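Local coordinates for methionyl-tRNA formyltransferase (Clostridium thermocellum, PDB 1ZGH), which probably transfers the formyl group of 10-formyltetrahydrofolate to the amino group of methionine carried by initiator tRNA, at residues E79-F83 with L175-R179; F110-G114 with G138-G142; I144-R148 with D170-L175; K147-D151 with R162-I166. All blocks are in the same frame, centred on the assembly; numbering follows the deposited sequence.

Contact 1: residues E79-F83 with L175-R179; sequences EYILF and LLTKR
This is a buried apolar helix-on-sheet contact: Y80 and L82, on the parallel strand 80-83, meet L175 and L176 in the last turn of helix 156-178, with R179 closing one end. The backbones stay well apart, the nearest CA pair being Y80 and L176 at 8.2 Å, so the contact is made by side chains. The ring of Y80 covers the most ground. Its CD2 lies 3.5 Å from L176 CD2, and its CD1 lies 3.9 Å from L175 CD2; both methyls approach the ring obliquely. L176 and Y80 point in opposite directions and overlap along their flanks. L82 reaches across in the same manner, its CD2 3.7 Å from L175 CD2, so that this one methyl of L175 touches both strand residues. L175 holds its CG anti to the backbone N (chi1 -176°), which carries the branch out to the strand. At the far end of the tyrosine, the hydroxyl meets aliphatic carbon: Y80 OH is 3.4 Å from R179 CG, which arrives at the ring edge near its plane. The ring and guanidinium planes stand 76° apart, so the two groups are not stacked. R179 has left helical geometry, with phi at 49°, although its N still bonds to L175 O at 2.8 Å. M31 of strand 31-36 touches Y80 and R179, while V101 of strand 100-104 touches L82 and L175. The arrangement is that of a Rossmann-like alpha/beta domain, in which a long helix covers one face of a central, largely parallel sheet, as in the formyltransferase family.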
loop_
_atom_site.group_PDB
_atom_site.type_symbol
_atom_site.label_atom_id
_atom_site.label_comp_id
_atom_site.label_asym_id
_atom_site.label_seq_id
_atom_site.Cartn_x
_atom_site.Cartn_y
_atom_site.Cartn_z
ATOM N N GLU A 79 -7.724 15.010 14.613
ATOM C CA GLU A 79 -7.833 15.960 13.504
ATOM C C GLU A 79 -7.668 15.256 12.144
ATOM O O GLU A 79 -8.329 15.631 11.174
ATOM C CB GLU A 79 -6.765 17.050 13.616
ATOM C CG GLU A 79 -6.995 18.213 12.669
ATOM N N TYR A 80 -6.767 14.277 12.096
ATOM C CA TYR A 80 -6.544 13.428 10.919
ATOM C C TYR A 80 -6.396 11.988 11.348
ATOM O O TYR A 80 -5.788 11.691 12.393
ATOM C CB TYR A 80 -5.243 13.804 10.185
ATOM C CG TYR A 80 -5.278 15.168 9.529
ATOM C CD1 TYR A 80 -5.689 15.312 8.200
ATOM C CD2 TYR A 80 -4.894 16.301 10.229
ATOM C CE1 TYR A 80 -5.709 16.554 7.586
ATOM C CE2 TYR A 80 -4.913 17.563 9.629
ATOM C CZ TYR A 80 -5.312 17.680 8.309
ATOM O OH TYR A 80 -5.346 18.921 7.713
ATOM N N ILE A 81 -6.915 11.084 10.525
ATOM C CA ILE A 81 -6.620 9.663 10.676
ATOM C C ILE A 81 -5.884 9.285 9.383
ATOM O O ILE A 81 -6.415 9.471 8.300
ATOM C CB ILE A 81 -7.864 8.778 10.852
ATOM C CG1 ILE A 81 -8.781 9.325 11.969
ATOM C CG2 ILE A 81 -7.437 7.316 11.125
ATOM C CD1 ILE A 81 -10.064 8.553 12.120
ATOM N N LEU A 82 -4.654 8.817 9.539
ATOM C CA LEU A 82 -3.731 8.586 8.442
ATOM C C LEU A 82 -3.590 7.081 8.246
ATOM O O LEU A 82 -3.304 6.379 9.194
ATOM C CB LEU A 82 -2.358 9.195 8.777
ATOM C CG LEU A 82 -2.439 10.703 9.148
ATOM C CD1 LEU A 82 -1.195 11.211 9.806
ATOM C CD2 LEU A 82 -2.705 11.483 7.907
ATOM N N PHE A 83 -3.743 6.604 7.005
ATOM C CA PHE A 83 -3.658 5.175 6.702
ATOM C C PHE A 83 -2.497 4.886 5.705
ATOM O O PHE A 83 -2.725 4.901 4.509
ATOM C CB PHE A 83 -4.978 4.714 6.079
ATOM C CG PHE A 83 -6.179 4.811 6.984
ATOM C CD1 PHE A 83 -6.887 6.017 7.131
ATOM C CD2 PHE A 83 -6.630 3.697 7.662
ATOM C CE1 PHE A 83 -8.020 6.093 7.947
ATOM C CE2 PHE A 83 -7.743 3.763 8.496
ATOM C CZ PHE A 83 -8.450 4.951 8.627
ATOM N N LEU A 175 1.238 17.462 4.843
ATOM C CA LEU A 175 -0.196 17.445 5.157
ATOM C C LEU A 175 -0.543 18.093 6.500
ATOM O O LEU A 175 -1.442 18.940 6.560
ATOM C CB LEU A 175 -0.749 16.022 5.151
ATOM C CG LEU A 175 -2.266 15.917 5.369
ATOM C CD1 LEU A 175 -3.001 16.281 4.104
ATOM C CD2 LEU A 175 -2.652 14.507 5.812
ATOM N N LEU A 176 0.134 17.680 7.568
ATOM C CA LEU A 176 -0.181 18.186 8.926
ATOM C C LEU A 176 0.246 19.652 9.089
ATOM O O LEU A 176 -0.349 20.389 9.860
ATOM C CB LEU A 176 0.456 17.304 10.022
ATOM C CG LEU A 176 0.067 15.806 10.023
ATOM C CD1 LEU A 176 0.790 15.006 11.123
ATOM C CD2 LEU A 176 -1.441 15.628 10.143
ATOM N N THR A 177 1.258 20.075 8.335
ATOM C CA THR A 177 1.765 21.441 8.435
ATOM C C THR A 177 1.000 22.433 7.568
ATOM O O THR A 177 0.596 23.500 8.054
ATOM C CB THR A 177 3.251 21.522 8.094
ATOM O OG1 THR A 177 3.966 20.620 8.936
ATOM C CG2 THR A 177 3.773 22.932 8.342
ATOM N N LYS A 178 0.822 22.105 6.300
ATOM C CA LYS A 178 0.124 22.991 5.389
ATOM C C LYS A 178 -1.392 22.843 5.468
ATOM O O LYS A 178 -2.117 23.785 5.158
ATOM C CB LYS A 178 0.584 22.758 3.964
ATOM C CG LYS A 178 2.066 23.012 3.760
ATOM C CD LYS A 178 2.423 22.858 2.286
ATOM C CE LYS A 178 3.635 23.694 1.878
ATOM N NZ LYS A 178 3.709 23.891 0.378
ATOM N N ARG A 179 -1.867 21.665 5.874
ATOM C CA ARG A 179 -3.304 21.383 5.971
ATOM C C ARG A 179 -4.032 21.785 4.677
ATOM O O ARG A 179 -4.960 22.590 4.702
ATOM C CB ARG A 179 -3.904 22.064 7.221
ATOM C CG ARG A 179 -3.313 21.529 8.527
ATOM C CD ARG A 179 -3.747 22.270 9.772
ATOM N NE ARG A 179 -5.201 22.450 9.868
ATOM C CZ ARG A 179 -5.862 23.597 9.654
ATOM N NH1 ARG A 179 -5.224 24.727 9.331
ATOM N NH2 ARG A 179 -7.191 23.623 9.770
#

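Contact 2: residues F110-G114 with G138-G142; sequences FGRGG and GIDTG
G113 and D140 join two loop regions of the formyltransferase domain that, as in related enzymes, probably lie beside the active site: the glycine-rich segment 110-114, which includes the short strand 112-113, and the loop 138-142 between strands 127-134 and 144-151. One hydrogen bond links them directly. G113 N donates to D140 OD2 over 2.9 Å with an N-H...O angle of 148°, using the anti lone pair of that oxygen, the one directed away from OD1. D140 has positive phi (57°), and its CB points at the opposing segment, placing the carboxylate against the strand backbone. G113 itself has a phi of 115°, a backbone shape suited to a residue without a side chain. Van der Waals contacts flank the bond. I139 CG2 packs on G113 CA at 3.6 Å, beside the donated N-H. The aliphatic part of R112, extended from CG to NE, runs along the backbone of the loop, with CG 3.5 Å from D140 O and CD 3.7 Å from I139 O. Further polar links pass through Q185, which ties both sides together: its OE1 accepts from R112 NH2, while its NE2 donates to D140 O and G142 O. On the side of segment 110-114, H104 NE2 is bonded to G111 O, a link to the end of strand 100-104. T141 completes the contact. Its OG1 is held by D136 OD1, and the methyl CG2 turns to the arginine, lying over one guanidinium face, 3.8 Å above the plane, displaced toward the rim and 3.9 Å from R112 NH1.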
loop_
_atom_site.group_PDB
_atom_site.type_symbol
_atom_site.label_atom_id
_atom_site.label_comp_id
_atom_site.label_asym_id
_atom_site.label_seq_id
_atom_site.Cartn_x
_atom_site.Cartn_y
_atom_site.Cartn_z
ATOM N N PHE A 110 -6.571 7.405 -12.592
ATOM C CA PHE A 110 -6.016 6.149 -13.107
ATOM C C PHE A 110 -5.744 5.197 -11.928
ATOM O O PHE A 110 -5.128 5.575 -10.934
ATOM C CB PHE A 110 -4.724 6.370 -13.914
ATOM C CG PHE A 110 -4.059 5.088 -14.345
ATOM C CD1 PHE A 110 -4.469 4.435 -15.509
ATOM C CD2 PHE A 110 -3.037 4.516 -13.585
ATOM C CE1 PHE A 110 -3.864 3.225 -15.903
ATOM C CE2 PHE A 110 -2.428 3.310 -13.981
ATOM C CZ PHE A 110 -2.853 2.676 -15.150
ATOM N N GLY A 111 -6.235 3.970 -12.037
ATOM C CA GLY A 111 -5.877 2.911 -11.109
ATOM C C GLY A 111 -6.565 2.960 -9.768
ATOM O O GLY A 111 -5.964 2.644 -8.747
ATOM N N ARG A 112 -7.825 3.380 -9.769
ATOM C CA ARG A 112 -8.689 3.225 -8.603
ATOM C C ARG A 112 -8.834 1.732 -8.305
ATOM O O ARG A 112 -9.012 0.945 -9.228
ATOM C CB ARG A 112 -10.072 3.831 -8.880
ATOM C CG ARG A 112 -10.108 5.359 -8.955
ATOM C CD ARG A 112 -11.530 5.865 -9.203
ATOM N NE ARG A 112 -11.585 7.324 -9.260
ATOM C CZ ARG A 112 -12.549 8.034 -9.855
ATOM N NH1 ARG A 112 -13.564 7.443 -10.454
ATOM N NH2 ARG A 112 -12.492 9.356 -9.864
ATOM N N GLY A 113 -8.751 1.337 -7.037
ATOM C CA GLY A 113 -9.046 -0.057 -6.651
ATOM C C GLY A 113 -7.886 -0.862 -6.093
ATOM O O GLY A 113 -6.836 -0.310 -5.780
ATOM N N GLY A 114 -8.067 -2.178 -5.997
ATOM C CA GLY A 114 -7.187 -3.042 -5.191
ATOM C C GLY A 114 -5.904 -3.488 -5.865
ATOM O O GLY A 114 -5.738 -3.298 -7.071
ATOM N N GLY A 138 -16.574 5.687 -1.576
ATOM C CA GLY A 138 -16.365 5.066 -2.895
ATOM C C GLY A 138 -14.979 4.450 -3.000
ATOM O O GLY A 138 -14.110 4.691 -2.154
ATOM N N ILE A 139 -14.761 3.650 -4.042
ATOM C CA ILE A 139 -13.477 2.990 -4.249
ATOM C C ILE A 139 -12.466 3.998 -4.792
ATOM O O ILE A 139 -12.418 4.269 -5.993
ATOM C CB ILE A 139 -13.590 1.810 -5.241
ATOM C CG1 ILE A 139 -14.650 0.790 -4.795
ATOM C CG2 ILE A 139 -12.240 1.124 -5.410
ATOM C CD1 ILE A 139 -14.217 -0.063 -3.633
ATOM N N ASP A 140 -11.697 4.584 -3.890
ATOM C CA ASP A 140 -10.612 5.504 -4.229
ATOM C C ASP A 140 -11.072 6.706 -5.070
ATOM O O ASP A 140 -10.346 7.179 -5.940
ATOM C CB ASP A 140 -9.460 4.739 -4.891
ATOM C CG ASP A 140 -8.830 3.705 -3.954
ATOM O OD1 ASP A 140 -8.590 4.011 -2.767
ATOM O OD2 ASP A 140 -8.585 2.580 -4.398
ATOM N N THR A 141 -12.280 7.197 -4.781
ATOM C CA THR A 141 -12.901 8.310 -5.509
ATOM C C THR A 141 -12.712 9.662 -4.808
ATOM O O THR A 141 -13.081 10.698 -5.337
ATOM C CB THR A 141 -14.426 8.071 -5.658
ATOM O OG1 THR A 141 -14.946 7.618 -4.407
ATOM C CG2 THR A 141 -14.714 7.020 -6.720
ATOM N N GLY A 142 -12.104 9.639 -3.625
ATOM C CA GLY A 142 -11.981 10.814 -2.786
ATOM C C GLY A 142 -11.110 11.941 -3.311
ATOM O O GLY A 142 -10.206 11.734 -4.126
#

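Contact 3: residues I144-R148 with D170-L175; sequences IFFKR and DMIPEL
R148 reaches across to D170, M171 and E174, joining the edge strand 144-151 to helix 156-178, which runs back along it at 153° in this Rossmann-like sheet-and-helix layer. M171 is selenomethionine in this crystal. From the strand, R148 CB first meets the M171 SE atom at 4.1 Å. The next carbon, CG, is the tighter neighbour, 3.6 Å from M171 CG, the two chains sliding past one another in opposite senses. A bend at chi2 (-70°) then swings the remainder toward the helix acids. CD lies alongside D170 OD1, and NE forms a weak hydrogen bond to that same oxygen at 3.2 Å, part of a salt bridge. At the tip, NH1 folds back for another weak bond, to K147 O, whereas NH2 makes the short salt bridge to E174 OE1 at 2.7 Å. D170 and E174, one helical turn apart, thus grip different nitrogens, both from the guanidinium edge; the E174 carboxylate is turned 76° from the guanidinium plane. Within the strand, F146 CD1 sits 3.6 Å above one face of this group, so the arginine lies between acids at its edge and aromatic carbon at a face. The F146 ring in turn rests against the helix, with E174 OE1 over its centre and its CZ 3.4 Å from M171 O near the ring plane. M171 CE borders CE1 of the same ring. Farther along, L175 CD1 makes a CH-pi contact over one face of the F145 ring, 3.9 Å from the centroid and closest to F145 CD1 at 3.5 Å.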
loop_
_atom_site.group_PDB
_atom_site.type_symbol
_atom_site.label_atom_id
_atom_site.label_comp_id
_atom_site.label_asym_id
_atom_site.label_seq_id
_atom_site.Cartn_x
_atom_site.Cartn_y
_atom_site.Cartn_z
ATOM N N ILE A 144 -8.282 14.684 -3.691
ATOM C CA ILE A 144 -6.835 14.456 -3.604
ATOM C C ILE A 144 -6.197 15.648 -2.911
ATOM O O ILE A 144 -6.412 16.781 -3.333
ATOM C CB ILE A 144 -6.207 14.306 -5.020
ATOM C CG1 ILE A 144 -6.784 13.083 -5.746
ATOM C CG2 ILE A 144 -4.689 14.176 -4.914
ATOM C CD1 ILE A 144 -6.550 13.085 -7.254
ATOM N N PHE A 145 -5.427 15.398 -1.859
ATOM C CA PHE A 145 -4.655 16.438 -1.180
ATOM C C PHE A 145 -3.440 16.848 -2.007
ATOM O O PHE A 145 -3.206 18.040 -2.222
ATOM C CB PHE A 145 -4.173 15.964 0.197
ATOM C CG PHE A 145 -5.266 15.768 1.206
ATOM C CD1 PHE A 145 -5.734 16.836 1.966
ATOM C CD2 PHE A 145 -5.827 14.508 1.406
ATOM C CE1 PHE A 145 -6.741 16.643 2.937
ATOM C CE2 PHE A 145 -6.826 14.310 2.346
ATOM C CZ PHE A 145 -7.284 15.375 3.120
ATOM N N PHE A 146 -2.654 15.847 -2.435
ATOM C CA PHE A 146 -1.480 16.019 -3.326
ATOM C C PHE A 146 -0.803 14.647 -3.611
ATOM O O PHE A 146 -1.196 13.614 -3.049
ATOM C CB PHE A 146 -0.463 17.036 -2.753
ATOM C CG PHE A 146 0.090 16.667 -1.382
ATOM C CD1 PHE A 146 1.237 15.892 -1.265
ATOM C CD2 PHE A 146 -0.529 17.101 -0.228
ATOM C CE1 PHE A 146 1.748 15.542 -0.015
ATOM C CE2 PHE A 146 -0.020 16.772 1.029
ATOM C CZ PHE A 146 1.113 15.982 1.132
ATOM N N LYS A 147 0.195 14.658 -4.497
ATOM C CA LYS A 147 0.848 13.457 -5.015
ATOM C C LYS A 147 2.359 13.578 -4.933
ATOM O O LYS A 147 2.885 14.695 -4.928
ATOM C CB LYS A 147 0.476 13.220 -6.489
ATOM C CG LYS A 147 -1.004 12.979 -6.725
ATOM C CD LYS A 147 -1.340 12.816 -8.202
ATOM C CE LYS A 147 -2.837 12.706 -8.401
ATOM N NZ LYS A 147 -3.195 12.453 -9.820
ATOM N N ARG A 148 3.039 12.430 -4.861
ATOM C CA ARG A 148 4.502 12.354 -4.948
ATOM C C ARG A 148 4.905 11.188 -5.852
ATOM O O ARG A 148 4.199 10.180 -5.887
ATOM C CB ARG A 148 5.126 12.163 -3.561
ATOM C CG ARG A 148 4.936 13.334 -2.606
ATOM C CD ARG A 148 5.743 14.555 -3.007
ATOM N NE ARG A 148 5.400 15.723 -2.179
ATOM C CZ ARG A 148 4.654 16.760 -2.561
ATOM N NH1 ARG A 148 4.138 16.847 -3.784
ATOM N NH2 ARG A 148 4.434 17.757 -1.708
ATOM N N ASP A 170 7.945 12.843 4.007
ATOM C CA ASP A 170 7.565 13.977 3.149
ATOM C C ASP A 170 6.068 14.287 3.231
ATOM O O ASP A 170 5.685 15.400 3.610
ATOM C CB ASP A 170 7.992 13.672 1.710
ATOM C CG ASP A 170 7.590 14.759 0.712
ATOM O OD1 ASP A 170 7.826 14.539 -0.502
ATOM O OD2 ASP A 170 7.056 15.830 1.115
HETATM N N MSE A 171 5.220 13.310 2.923
HETATM C CA MSE A 171 3.798 13.577 2.758
HETATM C C MSE A 171 3.043 13.916 4.059
HETATM O O MSE A 171 2.314 14.910 4.098
HETATM C CB MSE A 171 3.113 12.444 1.996
HETATM C CG MSE A 171 3.731 12.220 0.624
HETATM SE SE MSE A 171 2.793 10.858 -0.387
HETATM C CE MSE A 171 1.352 11.957 -1.173
ATOM N N ILE A 172 3.198 13.090 5.087
ATOM C CA ILE A 172 2.554 13.319 6.363
ATOM C C ILE A 172 2.971 14.678 6.978
ATOM O O ILE A 172 2.106 15.469 7.294
ATOM C CB ILE A 172 2.676 12.102 7.330
ATOM C CG1 ILE A 172 1.736 10.985 6.834
ATOM C CG2 ILE A 172 2.243 12.484 8.761
ATOM C CD1 ILE A 172 1.782 9.686 7.620
ATOM N N PRO A 173 4.278 14.972 7.096
ATOM C CA PRO A 173 4.673 16.315 7.578
ATOM C C PRO A 173 4.072 17.498 6.800
ATOM O O PRO A 173 3.647 18.496 7.403
ATOM C CB PRO A 173 6.196 16.298 7.440
ATOM C CG PRO A 173 6.545 14.865 7.567
ATOM C CD PRO A 173 5.459 14.135 6.832
ATOM N N GLU A 174 4.042 17.395 5.482
ATOM C CA GLU A 174 3.442 18.439 4.641
ATOM C C GLU A 174 1.943 18.586 4.886
ATOM O O GLU A 174 1.431 19.708 5.097
ATOM C CB GLU A 174 3.688 18.151 3.156
ATOM C CG GLU A 174 2.796 18.988 2.228
ATOM C CD GLU A 174 3.595 19.769 1.221
ATOM O OE1 GLU A 174 3.374 19.582 0.003
ATOM O OE2 GLU A 174 4.441 20.577 1.664
ATOM N N LEU A 175 1.238 17.462 4.843
ATOM C CA LEU A 175 -0.196 17.445 5.157
ATOM C C LEU A 175 -0.543 18.093 6.500
ATOM O O LEU A 175 -1.442 18.940 6.560
ATOM C CB LEU A 175 -0.749 16.022 5.151
ATOM C CG LEU A 175 -2.266 15.917 5.369
ATOM C CD1 LEU A 175 -3.001 16.281 4.104
ATOM C CD2 LEU A 175 -2.652 14.507 5.812
#

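Contact 4: residues K147-D151 with R162-I166; sequences KRDLD and RASKI
L150 and I166 form the apolar middle of this contact, with the strand-helix pair flanked by an arginine bond at one end. The axes of strand 147-151 and helix 162-166 approach to 9.2 Å and run at 161°, nearly antiparallel. The van der Waals contacts come first. L150 CD1 touches R162 CG at 3.8 Å, the backbone A163 N at 3.8 Å and I166 CD1 at 4.1 Å. Its other branch, CD2, packs on A163 CB at 4.0 Å; the closest CA pair of the contact, L150 and A163, falls at this small residue, consistent with a near approach there. I166 spreads over the strand, its CD1 3.4 Å from the backbone D149 O and its CG2 3.9 Å from R148 CB, while the charged end of R148 turns off to D170 and E174. The polar element is R162. Its chain is extended to CD and then bends at chi3 (-53°), which turns the guanidinium to the strand end. There NH1 donates to D151 O over 2.9 Å. The oxygen lies in the guanidinium plane, but the donor stands well above the carbonyl plane (63° out of it), so it approaches off the lone-pair directions. NH1 also bonds to Y153 O in the connection that follows, so one nitrogen grips two backbone carbonyls leading out of the strand. D149 has its own partner, K129, on the adjoining strand 127-134. This is a beta-alpha unit: an edge strand is followed, after a short connection, by the helix that doubles back across the sheet face, part of the formyltransferase alpha/beta fold.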
loop_
_atom_site.group_PDB
_atom_site.type_symbol
_atom_site.label_atom_id
_atom_site.label_comp_id
_atom_site.label_asym_id
_atom_site.label_seq_id
_atom_site.Cartn_x
_atom_site.Cartn_y
_atom_site.Cartn_z
ATOM N N LYS A 147 0.195 14.658 -4.497
ATOM C CA LYS A 147 0.848 13.457 -5.015
ATOM C C LYS A 147 2.359 13.578 -4.933
ATOM O O LYS A 147 2.885 14.695 -4.928
ATOM C CB LYS A 147 0.476 13.220 -6.489
ATOM C CG LYS A 147 -1.004 12.979 -6.725
ATOM C CD LYS A 147 -1.340 12.816 -8.202
ATOM C CE LYS A 147 -2.837 12.706 -8.401
ATOM N NZ LYS A 147 -3.195 12.453 -9.820
ATOM N N ARG A 148 3.039 12.430 -4.861
ATOM C CA ARG A 148 4.502 12.354 -4.948
ATOM C C ARG A 148 4.905 11.188 -5.852
ATOM O O ARG A 148 4.199 10.180 -5.887
ATOM C CB ARG A 148 5.126 12.163 -3.561
ATOM C CG ARG A 148 4.936 13.334 -2.606
ATOM C CD ARG A 148 5.743 14.555 -3.007
ATOM N NE ARG A 148 5.400 15.723 -2.179
ATOM C CZ ARG A 148 4.654 16.760 -2.561
ATOM N NH1 ARG A 148 4.138 16.847 -3.784
ATOM N NH2 ARG A 148 4.434 17.757 -1.708
ATOM N N ASP A 149 6.022 11.323 -6.572
ATOM C CA ASP A 149 6.531 10.255 -7.441
ATOM C C ASP A 149 7.068 9.040 -6.665
ATOM O O ASP A 149 7.588 9.174 -5.532
ATOM C CB ASP A 149 7.661 10.759 -8.348
ATOM C CG ASP A 149 7.198 11.800 -9.366
ATOM O OD1 ASP A 149 6.013 11.784 -9.789
ATOM O OD2 ASP A 149 8.039 12.642 -9.744
ATOM N N LEU A 150 6.926 7.868 -7.283
ATOM C CA LEU A 150 7.401 6.601 -6.731
ATOM C C LEU A 150 7.886 5.679 -7.845
ATOM O O LEU A 150 7.143 5.376 -8.787
ATOM C CB LEU A 150 6.287 5.887 -5.943
ATOM C CG LEU A 150 6.640 4.496 -5.386
ATOM C CD1 LEU A 150 7.707 4.496 -4.266
ATOM C CD2 LEU A 150 5.406 3.783 -4.953
ATOM N N ASP A 151 9.126 5.218 -7.719
ATOM C CA ASP A 151 9.685 4.223 -8.624
ATOM C C ASP A 151 9.270 2.795 -8.231
ATOM O O ASP A 151 9.163 2.468 -7.047
ATOM C CB ASP A 151 11.213 4.338 -8.614
ATOM C CG ASP A 151 11.717 5.680 -9.201
ATOM O OD1 ASP A 151 11.151 6.168 -10.214
ATOM O OD2 ASP A 151 12.719 6.212 -8.665
ATOM N N ARG A 162 10.036 1.847 0.294
ATOM C CA ARG A 162 10.349 3.089 -0.410
ATOM C C ARG A 162 9.146 4.065 -0.340
ATOM O O ARG A 162 9.316 5.251 -0.040
ATOM C CB ARG A 162 10.706 2.737 -1.868
ATOM C CG ARG A 162 11.136 3.885 -2.764
ATOM C CD ARG A 162 11.424 3.348 -4.215
ATOM N NE ARG A 162 12.369 2.230 -4.229
ATOM C CZ ARG A 162 12.316 1.161 -5.012
ATOM N NH1 ARG A 162 11.385 1.057 -5.944
ATOM N NH2 ARG A 162 13.240 0.200 -4.884
ATOM N N ALA A 163 7.943 3.542 -0.552
ATOM C CA ALA A 163 6.719 4.335 -0.474
ATOM C C ALA A 163 6.485 4.851 0.944
ATOM O O ALA A 163 6.147 6.030 1.147
ATOM C CB ALA A 163 5.558 3.501 -0.919
ATOM N N SER A 164 6.670 3.958 1.916
ATOM C CA SER A 164 6.466 4.267 3.333
ATOM C C SER A 164 7.369 5.422 3.753
ATOM O O SER A 164 6.927 6.357 4.453
ATOM C CB SER A 164 6.711 3.026 4.198
ATOM O OG SER A 164 6.318 3.254 5.543
ATOM N N LYS A 165 8.629 5.371 3.309
ATOM C CA LYS A 165 9.572 6.435 3.593
ATOM C C LYS A 165 9.107 7.789 3.004
ATOM O O LYS A 165 9.205 8.808 3.665
ATOM C CB LYS A 165 10.979 6.048 3.153
ATOM C CG LYS A 165 12.059 7.055 3.435
ATOM C CD LYS A 165 13.502 6.437 3.308
ATOM C CE LYS A 165 14.575 7.479 3.178
ATOM N NZ LYS A 165 15.964 6.907 3.409
ATOM N N ILE A 166 8.576 7.787 1.785
ATOM C CA ILE A 166 8.008 9.002 1.182
ATOM C C ILE A 166 6.801 9.509 1.981
ATOM O O ILE A 166 6.659 10.715 2.211
ATOM C CB ILE A 166 7.634 8.759 -0.321
ATOM C CG1 ILE A 166 8.927 8.549 -1.124
ATOM C CG2 ILE A 166 6.786 9.936 -0.890
ATOM C CD1 ILE A 166 8.766 8.038 -2.599
#

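Contacts 1, 3 and 4 follow helix 156-178 across one face of the mixed sheet. Contacts 3 and 4 have centres 10 Å apart, share K147 and R148, and are joined along the helix by a probable hydrogen bond from M171 N to I166 O (3.1 Å). Contacts 1 and 3, with centres 9 Å apart, share L175, and L82 CD1 touches I172 CG2 at 3.8 Å. Contact 2 stands apart, its centre 18 to 20 Å from the others, though residues 138-142 lead almost directly into strand 144-151. Its loops, bonded to H104 through G111, probably border the active site, judging from related formyltransferases.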